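PDB 6OFW: dihydropteroate synthase from Xanthomonas albilineans, which probably catalyses the condensation of para-aminobenzoate with 6-hydroxymethyl-7,8-dihydropterin diphosphate to give 7,8-dihydropteroate, a magnesium-dependent step of folate biosynthesis. Local coordinates for residues 6-11 with 116-121; 123-128 with 141-146; 219-224 with 255-260. All coordinates share one frame; numbering follows the deposited sequence.

All three contacts are buried and meet the same parallel barrel, and one segment of each reaches the same 22D molecule, but they use different chemistry. Contact 1 lays the N-terminal hairpin on the start of strand 118-121 with apolar packing and no cross-segment hydrogen bond. Contact 2 folds a turn against the flank and end of the next strand, 141-144, and adds arginine and water bonds toward its partly exposed side, at Q123, R126 and M146. Contact 3 is true strand pairing by backbone bonds. Contacts 1 and 2 are joined through neighbouring strands, I119 O lying 2.8 Å from V142 N; contacts 2 and 3 meet inside the barrel, with V142 CG1 3.8 Å from L220 CD2.

Contact 1 of 3, residues 6-11 with 116-121; sequences PRLDCA and AGMIND. With 22D (4-{[(2-amino-4-oxo-3,4-dihydropteridin-6-yl)methyl]amino}benzoic acid), chain E.
The carbonyl oxygen G117 O is pressed against C10, its closest approach being 3.1 Å to C10 CA. The angle of 123° at the hydrogen marks this as a bent CA-H...O contact, and C10 CB packs beside the same oxygen, 3.2 Å from G117 O. No hydrogen bond crosses between 6-11 and 116-121. C10 is the centre of an inverse gamma turn, its A11 N to D9 O bond weak, and A11 follows it beside the same glycine. G117 has no side chain, and the place where one would start is taken by C10 O; beside it A11 CB lies 3.8 Å from G117 CA.

Farther in, thioether meets thiol. The M118 chain runs extended through its first two torsions and then bends at chi3 (-62°), which turns the methyl toward the hairpin: M118 CE sits 3.7 Å from C10 SG. L8 adds a looser contact to the same methyl, L8 CD1 lying 4.4 Å from M118 CE. L15 of strand 13-16 touches L8, C10 and M118, so both strands of the N-terminal hairpin pack over the end of the TIM barrel where strand 118-121 starts.

N120 lies nearer the C-terminal ends of the barrel strands, where the pterin binds. N120 OD1 accepts from 22D N2 at 2.7 Å in an almost straight bond (174°), while N120 ND2 donates to 22D N1 at 2.9 Å. This two-point match fixes which way round the amide lies, and D61, bonded to N120 ND2 through OD2, supports the same orientation. The chemistry thus changes along a single strand: where the hairpin covers its start the contact is apolar and G117 O is buried with no hydrogen-bond donor, whereas its far end reads the donor and acceptor pattern of the pterin edge.

Contact 2 of 3, residues 123-128 with 141-146; sequences QALRQP and VVLMHM. With 22D (4-{[(2-amino-4-oxo-3,4-dihydropteridin-6-yl)methyl]amino}benzoic acid), chain E.
A124 and L143 bring their backbones together, CA to CA 4.1 Å, where a type I' beta turn from Q123 to R126 lies against strand 141-144. A124 and L125, its two central residues, both have positive phi (47° and 63°), as type I' requires. A124 CB fits against the strand backbone, 3.3 Å from M144 O, and also touches the L143 side chain. L125 continues the apolar side: it reaches V141 tip to tip, L125 CD2 to V141 CG2 3.9 Å, and crosses L143 at a slant, its CD1 branch meeting L143 CD2. V134 of helix 130-137 packs on both L125 and V141.

R126 supplies the polar side. Its NE donates to Q123 O at 3.1 Å, nearly in the guanidinium plane, while R126 N reaches Q123 O at 3.0 Å from the opposite face of the carbonyl. The turn's own oxygen is thereby held twice, and the head of the arginine is steadied. A bend at chi3 carries R126 NH2 to M146 O, 2.9 Å away, in a bond far from straight (133°). One water links R126 NH2 with M144 O, and a second links R126 NH1 with M146 O, so M146 O is met by R126 both directly and through water. Q123 crosses M146, its OE1 3.4 Å from M146 SD, and Q123 NE2 lies over the rim of one guanidinium face.

Toward the ligand, M144 SD is 3.5 Å from 22D N3, and V142 CG1 also approaches the pterin. The D121 carboxylate accepts from Q123 N through OD1 and from L125 N through OD2, tying the turn to the preceding strand. The arrangement is a beta-alpha connection of a TIM barrel, its loop folded back on the outer flank and C-terminal end of the neighbouring parallel strand.

Contact 3 of 3, residues 219-224 with 255-260; sequences VLAGLS and RGALLL. With 22D (4-{[(2-amino-4-oxo-3,4-dihydropteridin-6-yl)methyl]amino}benzoic acid), chain E.
V219 O, at the junction of the last two parallel strands of the TIM barrel, accepts two backbone N-H groups at once, from L258 N at 2.9 Å and from L259 N at a longer 3.3 Å. The first donor lies in the carbonyl plane and the second is tilted from it, so they are not equivalent. Next along, A221 N gives a fairly straight bond to L259 O at 3.0 Å (159°). These bonds set the parallel register L220 with L259 and A221 with L260. L220 also bonds through its backbone to I189 of strand 187-190, which closes the barrel on that side.

Ahead of strand 259-262, helix 242-254 ends in a Schellman motif with G256, at positive phi, as its C-prime residue. A water bridges the two segments, accepting from V219 N and donating to G256 O.

Packing divides between the two faces of the sheet. Outward, A221 CB meets A257 CB and L260 CD2, each at 4.2 Å, and A252 of helix 242-254 covers A221 and L260. L220 and L259 lie on the interior face. With CG anti to the backbone N (chi1 165°) and chi2 near 60°, L220 lays CD1 along the neighbouring strand: L220 CD1 is 3.8 Å from L259 CB and also close to L259 O. Its other branch points to the bound pterin, where L220 CD2 comes 3.5 Å from the exocyclic amine 22D N2.

Contact 1 of 3, residues 6-11 with 116-121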
loop_
_atom_site.group_PDB
_atom_site.type_symbol
_atom_site.label_atom_id
_atom_site.label_comp_id
_atom_site.label_asym_id
_atom_site.label_seq_id
_atom_site.Cartn_x
_atom_site.Cartn_y
_atom_site.Cartn_z
ATOM N N PRO B 6 -0.968 23.654 -6.899
ATOM C CA PRO B 6 0.130 24.359 -6.227
ATOM C C PRO B 6 1.477 24.131 -6.920
ATOM O O PRO B 6 1.820 23.010 -7.295
ATOM C CB PRO B 6 0.089 23.800 -4.788
ATOM C CG PRO B 6 -1.301 23.262 -4.623
ATOM C CD PRO B 6 -1.639 22.712 -5.985
ATOM N N ARG B 7 2.216 25.217 -7.125
ATOM C CA ARG B 7 3.539 25.203 -7.734
ATOM C C ARG B 7 4.452 25.854 -6.690
ATOM O O ARG B 7 4.340 27.060 -6.421
ATOM C CB ARG B 7 3.525 25.984 -9.059
ATOM N N LEU B 8 5.279 25.038 -6.024
ATOM C CA LEU B 8 6.143 25.572 -4.976
ATOM C C LEU B 8 7.526 25.898 -5.507
ATOM O O LEU B 8 8.192 25.035 -6.077
ATOM C CB LEU B 8 6.217 24.634 -3.766
ATOM C CG LEU B 8 4.930 24.439 -2.975
ATOM C CD1 LEU B 8 5.036 23.218 -2.118
ATOM C CD2 LEU B 8 4.605 25.658 -2.090
ATOM N N ASP B 9 7.952 27.145 -5.325
ATOM C CA ASP B 9 9.266 27.570 -5.777
ATOM C C ASP B 9 10.241 27.386 -4.619
ATOM O O ASP B 9 10.327 28.250 -3.739
ATOM C CB ASP B 9 9.223 29.034 -6.284
ATOM C CG ASP B 9 10.536 29.580 -6.821
ATOM O OD1 ASP B 9 11.563 28.862 -6.744
ATOM O OD2 ASP B 9 10.541 30.727 -7.315
ATOM N N CYS B 10 10.968 26.256 -4.615
ATOM C CA CYS B 10 11.931 25.957 -3.551
ATOM C C CYS B 10 13.284 26.526 -3.897
ATOM O O CYS B 10 14.164 25.803 -4.382
ATOM C CB CYS B 10 11.994 24.456 -3.261
ATOM S SG CYS B 10 10.376 23.719 -2.942
ATOM N N ALA B 11 13.432 27.853 -3.670
ATOM C CA ALA B 11 14.656 28.609 -3.972
ATOM C C ALA B 11 15.194 28.277 -5.383
ATOM O O ALA B 11 16.354 27.899 -5.535
ATOM C CB ALA B 11 15.726 28.363 -2.898
ATOM N N ALA B 116 19.316 24.928 0.965
ATOM C CA ALA B 116 17.969 24.439 1.270
ATOM C C ALA B 116 16.943 25.323 0.583
ATOM O O ALA B 116 17.110 26.541 0.550
ATOM C CB ALA B 116 17.720 24.427 2.778
ATOM N N GLY B 117 15.909 24.705 0.030
ATOM C CA GLY B 117 14.832 25.391 -0.670
ATOM C C GLY B 117 13.496 25.408 0.027
ATOM O O GLY B 117 12.545 25.999 -0.487
ATOM N N MET B 118 13.397 24.792 1.211
ATOM C CA MET B 118 12.138 24.738 1.950
ATOM C C MET B 118 12.455 24.570 3.419
ATOM O O MET B 118 13.468 23.954 3.765
ATOM C CB MET B 118 11.306 23.523 1.433
ATOM C CG MET B 118 10.040 23.197 2.245
ATOM S SD MET B 118 9.128 21.735 1.650
ATOM C CE MET B 118 8.695 22.270 0.053
ATOM N N ILE B 119 11.576 25.072 4.280
ATOM C CA ILE B 119 11.711 24.915 5.729
ATOM C C ILE B 119 10.567 24.040 6.214
ATOM O O ILE B 119 9.388 24.342 5.977
ATOM C CB ILE B 119 11.766 26.274 6.492
ATOM C CG1 ILE B 119 13.041 27.065 6.099
ATOM C CG2 ILE B 119 11.728 26.048 8.022
ATOM C CD1 ILE B 119 12.908 28.520 6.204
ATOM N N ASN B 120 10.919 22.942 6.882
ATOM C CA ASN B 120 9.930 22.039 7.428
ATOM C C ASN B 120 9.936 22.268 8.932
ATOM O O ASN B 120 10.853 21.821 9.619
ATOM C CB ASN B 120 10.248 20.583 7.016
ATOM C CG ASN B 120 9.332 19.591 7.650
ATOM O OD1 ASN B 120 8.216 19.920 7.989
ATOM N ND2 ASN B 120 9.817 18.391 7.876
ATOM N N ASP B 121 8.951 23.004 9.442
ATOM C CA ASP B 121 8.961 23.378 10.854
ATOM C C ASP B 121 7.921 22.683 11.740
ATOM O O ASP B 121 6.739 23.040 11.733
ATOM C CB ASP B 121 8.849 24.917 10.987
ATOM C CG ASP B 121 9.108 25.471 12.384
ATOM O OD1 ASP B 121 9.372 24.667 13.318
ATOM O OD2 ASP B 121 9.049 26.698 12.548
HETATM C C7 22D E . 10.010 14.701 12.048
HETATM N N8 22D E . 9.629 15.760 11.128
HETATM C C8A 22D E . 8.397 15.817 10.581
HETATM N N1 22D E . 8.125 16.825 9.706
HETATM C C2 22D E . 6.864 16.926 9.284
HETATM N N2 22D E . 6.507 17.965 8.532
HETATM N N3 22D E . 5.885 16.023 9.594
HETATM C C4 22D E . 6.058 14.906 10.382
HETATM O O4 22D E . 5.127 14.133 10.563
HETATM C C4A 22D E . 7.407 14.792 10.919
HETATM N N5 22D E . 7.739 13.722 11.729
HETATM C C6 22D E . 8.907 13.687 12.247
HETATM C C9 22D E . 9.294 12.593 13.206
HETATM N N10 22D E . 8.251 12.546 14.211
HETATM C CBX 22D E . 7.887 11.428 14.926
HETATM C CAR 22D E . 6.796 11.493 15.791
HETATM C CAT 22D E . 6.286 10.338 16.356
HETATM C CAQ 22D E . 8.525 10.207 14.721
HETATM C CAS 22D E . 8.026 9.057 15.304
HETATM C CBY 22D E . 6.879 9.101 16.099
HETATM C CBV 22D E . 6.216 7.843 16.504
HETATM O OAJ 22D E . 5.023 7.981 17.012
HETATM O OXT 22D E . 6.772 6.767 16.371
#

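Contact 2 of 3, residues 123-128 with 141-146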
loop_
_atom_site.group_PDB
_atom_site.type_symbol
_atom_site.label_atom_id
_atom_site.label_comp_id
_atom_site.label_asym_id
_atom_site.label_seq_id
_atom_site.Cartn_x
_atom_site.Cartn_y
_atom_site.Cartn_z
ATOM N N GLN B 123 7.405 23.253 14.756
ATOM C CA GLN B 123 6.860 24.280 15.649
ATOM C C GLN B 123 6.004 25.328 14.939
ATOM O O GLN B 123 5.531 26.261 15.591
ATOM C CB GLN B 123 7.993 24.936 16.449
ATOM C CG GLN B 123 8.454 24.079 17.629
ATOM C CD GLN B 123 7.477 24.151 18.775
ATOM O OE1 GLN B 123 6.794 23.172 19.102
ATOM N NE2 GLN B 123 7.373 25.322 19.397
ATOM N N ALA B 124 5.755 25.154 13.618
ATOM C CA ALA B 124 4.927 26.052 12.785
ATOM C C ALA B 124 5.267 27.557 12.994
ATOM O O ALA B 124 4.380 28.396 13.181
ATOM C CB ALA B 124 3.460 25.787 13.036
ATOM N N LEU B 125 6.579 27.872 12.989
ATOM C CA LEU B 125 7.153 29.226 13.152
ATOM C C LEU B 125 6.858 29.876 14.494
ATOM O O LEU B 125 6.844 31.112 14.593
ATOM C CB LEU B 125 6.752 30.161 11.977
ATOM C CG LEU B 125 7.017 29.586 10.581
ATOM C CD1 LEU B 125 6.530 30.503 9.511
ATOM C CD2 LEU B 125 8.489 29.210 10.402
ATOM N N ARG B 126 6.675 29.068 15.543
ATOM C CA ARG B 126 6.411 29.596 16.882
ATOM C C ARG B 126 7.685 29.981 17.649
ATOM O O ARG B 126 7.583 30.709 18.641
ATOM C CB ARG B 126 5.531 28.642 17.707
ATOM C CG ARG B 126 4.073 28.662 17.272
ATOM C CD ARG B 126 3.227 27.764 18.154
ATOM N NE ARG B 126 3.488 26.336 17.935
ATOM C CZ ARG B 126 3.127 25.374 18.780
ATOM N NH1 ARG B 126 2.482 25.672 19.902
ATOM N NH2 ARG B 126 3.405 24.106 18.508
ATOM N N GLN B 127 8.875 29.499 17.218
ATOM C CA GLN B 127 10.125 29.902 17.880
ATOM C C GLN B 127 10.383 31.389 17.619
ATOM O O GLN B 127 10.244 31.835 16.476
ATOM C CB GLN B 127 11.331 29.121 17.374
ATOM C CG GLN B 127 11.649 27.872 18.158
ATOM C CD GLN B 127 12.247 28.128 19.519
ATOM O OE1 GLN B 127 13.304 28.750 19.699
ATOM N NE2 GLN B 127 11.574 27.625 20.513
ATOM N N PRO B 128 10.764 32.168 18.652
ATOM C CA PRO B 128 11.026 33.600 18.422
ATOM C C PRO B 128 12.064 33.842 17.316
ATOM O O PRO B 128 13.166 33.317 17.371
ATOM C CB PRO B 128 11.480 34.105 19.795
ATOM C CG PRO B 128 10.949 33.107 20.780
ATOM C CD PRO B 128 10.949 31.788 20.069
ATOM N N VAL B 141 7.300 26.925 3.339
ATOM C CA VAL B 141 7.396 26.524 4.749
ATOM C C VAL B 141 6.246 25.603 5.113
ATOM O O VAL B 141 5.086 25.910 4.808
ATOM C CB VAL B 141 7.484 27.729 5.728
ATOM C CG1 VAL B 141 6.308 28.697 5.569
ATOM C CG2 VAL B 141 7.619 27.267 7.188
ATOM N N VAL B 142 6.572 24.504 5.837
ATOM C CA VAL B 142 5.598 23.563 6.365
ATOM C C VAL B 142 5.240 23.985 7.775
ATOM O O VAL B 142 6.121 24.046 8.632
ATOM C CB VAL B 142 6.109 22.091 6.375
ATOM C CG1 VAL B 142 5.049 21.149 6.952
ATOM C CG2 VAL B 142 6.554 21.647 4.991
ATOM N N LEU B 143 3.935 24.198 8.018
ATOM C CA LEU B 143 3.363 24.561 9.303
ATOM C C LEU B 143 2.724 23.307 9.902
ATOM O O LEU B 143 1.659 22.878 9.462
ATOM C CB LEU B 143 2.326 25.699 9.135
ATOM C CG LEU B 143 2.791 26.999 8.467
ATOM C CD1 LEU B 143 1.629 28.010 8.354
ATOM C CD2 LEU B 143 3.951 27.642 9.225
ATOM N N MET B 144 3.429 22.663 10.840
ATOM C CA MET B 144 2.965 21.428 11.445
ATOM C C MET B 144 2.287 21.656 12.766
ATOM O O MET B 144 2.651 22.592 13.482
ATOM C CB MET B 144 4.151 20.469 11.662
ATOM C CG MET B 144 3.740 18.990 11.766
ATOM S SD MET B 144 5.086 17.945 12.421
ATOM C CE MET B 144 4.956 18.321 14.136
ATOM N N HIS B 145 1.378 20.764 13.120
ATOM C CA HIS B 145 0.720 20.867 14.430
ATOM C C HIS B 145 1.392 19.935 15.434
ATOM O O HIS B 145 1.520 18.783 15.165
ATOM C CB HIS B 145 -0.733 20.465 14.362
ATOM C CG HIS B 145 -1.330 20.266 15.709
ATOM N ND1 HIS B 145 -1.250 19.091 16.371
ATOM C CD2 HIS B 145 -2.050 21.086 16.493
ATOM C CE1 HIS B 145 -1.869 19.187 17.509
ATOM N NE2 HIS B 145 -2.352 20.393 17.621
ATOM N N MET B 146 1.796 20.502 16.559
ATOM C CA MET B 146 2.311 19.740 17.722
ATOM C C MET B 146 1.881 20.493 18.983
ATOM O O MET B 146 1.907 21.689 18.952
ATOM C CB MET B 146 3.805 19.391 17.657
ATOM C CG MET B 146 4.791 20.492 17.933
ATOM S SD MET B 146 6.519 19.938 18.013
ATOM C CE MET B 146 6.495 18.933 19.479
HETATM C C7 22D E . 10.010 14.701 12.048
HETATM N N8 22D E . 9.629 15.760 11.128
HETATM C C8A 22D E . 8.397 15.817 10.581
HETATM N N1 22D E . 8.125 16.825 9.706
HETATM C C2 22D E . 6.864 16.926 9.284
HETATM N N2 22D E . 6.507 17.965 8.532
HETATM N N3 22D E . 5.885 16.023 9.594
HETATM C C4 22D E . 6.058 14.906 10.382
HETATM O O4 22D E . 5.127 14.133 10.563
HETATM C C4A 22D E . 7.407 14.792 10.919
HETATM N N5 22D E . 7.739 13.722 11.729
HETATM C C6 22D E . 8.907 13.687 12.247
HETATM C C9 22D E . 9.294 12.593 13.206
HETATM N N10 22D E . 8.251 12.546 14.211
HETATM C CBX 22D E . 7.887 11.428 14.926
HETATM C CAR 22D E . 6.796 11.493 15.791
HETATM C CAT 22D E . 6.286 10.338 16.356
HETATM C CAQ 22D E . 8.525 10.207 14.721
HETATM C CAS 22D E . 8.026 9.057 15.304
HETATM C CBY 22D E . 6.879 9.101 16.099
HETATM C CBV 22D E . 6.216 7.843 16.504
HETATM O OAJ 22D E . 5.023 7.981 17.012
HETATM O OXT 22D E . 6.772 6.767 16.371
HETATM O O HOH W 1 3.667 23.364 15.813
HETATM O O HOH W 2 0.335 23.852 20.801
#

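Contact 3 of 3, residues 219-224 with 255-260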
loop_
_atom_site.group_PDB
_atom_site.type_symbol
_atom_site.label_atom_id
_atom_site.label_comp_id
_atom_site.label_asym_id
_atom_site.label_seq_id
_atom_site.Cartn_x
_atom_site.Cartn_y
_atom_site.Cartn_z
ATOM N N VAL B 219 -1.366 19.892 1.759
ATOM C CA VAL B 219 -1.255 19.154 3.004
ATOM C C VAL B 219 -0.128 18.129 2.896
ATOM O O VAL B 219 -0.094 17.366 1.936
ATOM C CB VAL B 219 -2.611 18.492 3.388
ATOM C CG1 VAL B 219 -2.467 17.502 4.561
ATOM C CG2 VAL B 219 -3.684 19.544 3.684
ATOM N N LEU B 220 0.746 18.090 3.897
ATOM C CA LEU B 220 1.826 17.098 4.012
ATOM C C LEU B 220 1.421 16.096 5.103
ATOM O O LEU B 220 0.930 16.503 6.151
ATOM C CB LEU B 220 3.156 17.804 4.381
ATOM C CG LEU B 220 4.344 16.951 4.901
ATOM C CD1 LEU B 220 4.783 15.919 3.903
ATOM C CD2 LEU B 220 5.542 17.820 5.184
ATOM N N ALA B 221 1.631 14.785 4.864
ATOM C CA ALA B 221 1.357 13.750 5.854
ATOM C C ALA B 221 2.628 12.919 6.034
ATOM O O ALA B 221 3.250 12.539 5.049
ATOM C CB ALA B 221 0.234 12.847 5.368
ATOM N N GLY B 222 2.974 12.647 7.279
ATOM C CA GLY B 222 4.125 11.814 7.633
ATOM C C GLY B 222 3.733 10.767 8.660
ATOM O O GLY B 222 3.607 11.112 9.776
ATOM N N LEU B 223 3.532 9.526 8.243
ATOM C CA LEU B 223 3.164 8.424 9.152
ATOM C C LEU B 223 4.228 7.340 9.032
ATOM O O LEU B 223 4.011 6.292 9.555
ATOM C CB LEU B 223 1.804 7.855 8.766
ATOM C CG LEU B 223 0.612 8.788 8.925
ATOM C CD1 LEU B 223 0.008 9.121 7.586
ATOM C CD2 LEU B 223 -0.446 8.198 9.825
ATOM N N SER B 224 5.352 7.684 8.417
ATOM C CA SER B 224 6.409 6.719 8.108
ATOM C C SER B 224 6.957 5.978 9.331
ATOM O O SER B 224 7.566 6.605 10.129
ATOM C CB SER B 224 7.494 7.343 7.312
ATOM O OG SER B 224 8.286 6.345 6.791
ATOM N N ARG B 255 -7.000 10.895 0.357
ATOM C CA ARG B 255 -7.766 11.816 1.177
ATOM C C ARG B 255 -7.282 13.269 1.075
ATOM O O ARG B 255 -7.664 14.095 1.896
ATOM C CB ARG B 255 -7.845 11.308 2.629
ATOM C CG ARG B 255 -8.897 10.195 2.751
ATOM C CD ARG B 255 -8.645 9.194 3.862
ATOM N NE ARG B 255 -9.660 8.133 3.871
ATOM C CZ ARG B 255 -9.711 7.087 3.047
ATOM N NH1 ARG B 255 -8.813 6.950 2.076
ATOM N NH2 ARG B 255 -10.685 6.194 3.159
ATOM N N GLY B 256 -6.506 13.574 0.044
ATOM C CA GLY B 256 -6.091 14.945 -0.219
ATOM C C GLY B 256 -4.654 15.369 -0.001
ATOM O O GLY B 256 -4.280 16.443 -0.485
ATOM N N ALA B 257 -3.822 14.561 0.707
ATOM C CA ALA B 257 -2.430 14.955 0.941
ATOM C C ALA B 257 -1.695 15.088 -0.379
ATOM O O ALA B 257 -1.860 14.233 -1.255
ATOM C CB ALA B 257 -1.723 13.960 1.849
ATOM N N LEU B 258 -0.915 16.184 -0.546
ATOM C CA LEU B 258 -0.139 16.396 -1.773
ATOM C C LEU B 258 1.348 16.139 -1.584
ATOM O O LEU B 258 2.115 16.149 -2.548
ATOM C CB LEU B 258 -0.401 17.792 -2.389
ATOM C CG LEU B 258 -1.758 17.954 -3.114
ATOM C CD1 LEU B 258 -2.077 19.416 -3.365
ATOM C CD2 LEU B 258 -1.807 17.158 -4.416
ATOM N N LEU B 259 1.767 15.899 -0.342
ATOM C CA LEU B 259 3.181 15.607 -0.060
ATOM C C LEU B 259 3.210 14.532 1.026
ATOM O O LEU B 259 2.389 14.572 1.947
ATOM C CB LEU B 259 3.900 16.911 0.377
ATOM C CG LEU B 259 5.442 16.975 0.309
ATOM C CD1 LEU B 259 5.980 16.693 -1.104
ATOM C CD2 LEU B 259 5.934 18.354 0.749
ATOM N N LEU B 260 4.125 13.559 0.899
ATOM C CA LEU B 260 4.228 12.420 1.821
ATOM C C LEU B 260 5.636 12.259 2.312
ATOM O O LEU B 260 6.542 12.082 1.511
ATOM C CB LEU B 260 3.729 11.128 1.114
ATOM C CG LEU B 260 2.279 11.230 0.575
ATOM C CD1 LEU B 260 2.047 10.290 -0.553
ATOM C CD2 LEU B 260 1.248 11.083 1.690
HETATM C C7 22D E . 10.010 14.701 12.048
HETATM N N8 22D E . 9.629 15.760 11.128
HETATM C C8A 22D E . 8.397 15.817 10.581
HETATM N N1 22D E . 8.125 16.825 9.706
HETATM C C2 22D E . 6.864 16.926 9.284
HETATM N N2 22D E . 6.507 17.965 8.532
HETATM N N3 22D E . 5.885 16.023 9.594
HETATM C C4 22D E . 6.058 14.906 10.382
HETATM O O4 22D E . 5.127 14.133 10.563
HETATM C C4A 22D E . 7.407 14.792 10.919
HETATM N N5 22D E . 7.739 13.722 11.729
HETATM C C6 22D E . 8.907 13.687 12.247
HETATM C C9 22D E . 9.294 12.593 13.206
HETATM N N10 22D E . 8.251 12.546 14.211
HETATM C CBX 22D E . 7.887 11.428 14.926
HETATM C CAR 22D E . 6.796 11.493 15.791
HETATM C CAT 22D E . 6.286 10.338 16.356
HETATM C CAQ 22D E . 8.525 10.207 14.721
HETATM C CAS 22D E . 8.026 9.057 15.304
HETATM C CBY 22D E . 6.879 9.101 16.099
HETATM C CBV 22D E . 6.216 7.843 16.504
HETATM O OAJ 22D E . 5.023 7.981 17.012
HETATM O OXT 22D E . 6.772 6.767 16.371
HETATM O O HOH W 3 -3.271 18.976 -0.107
#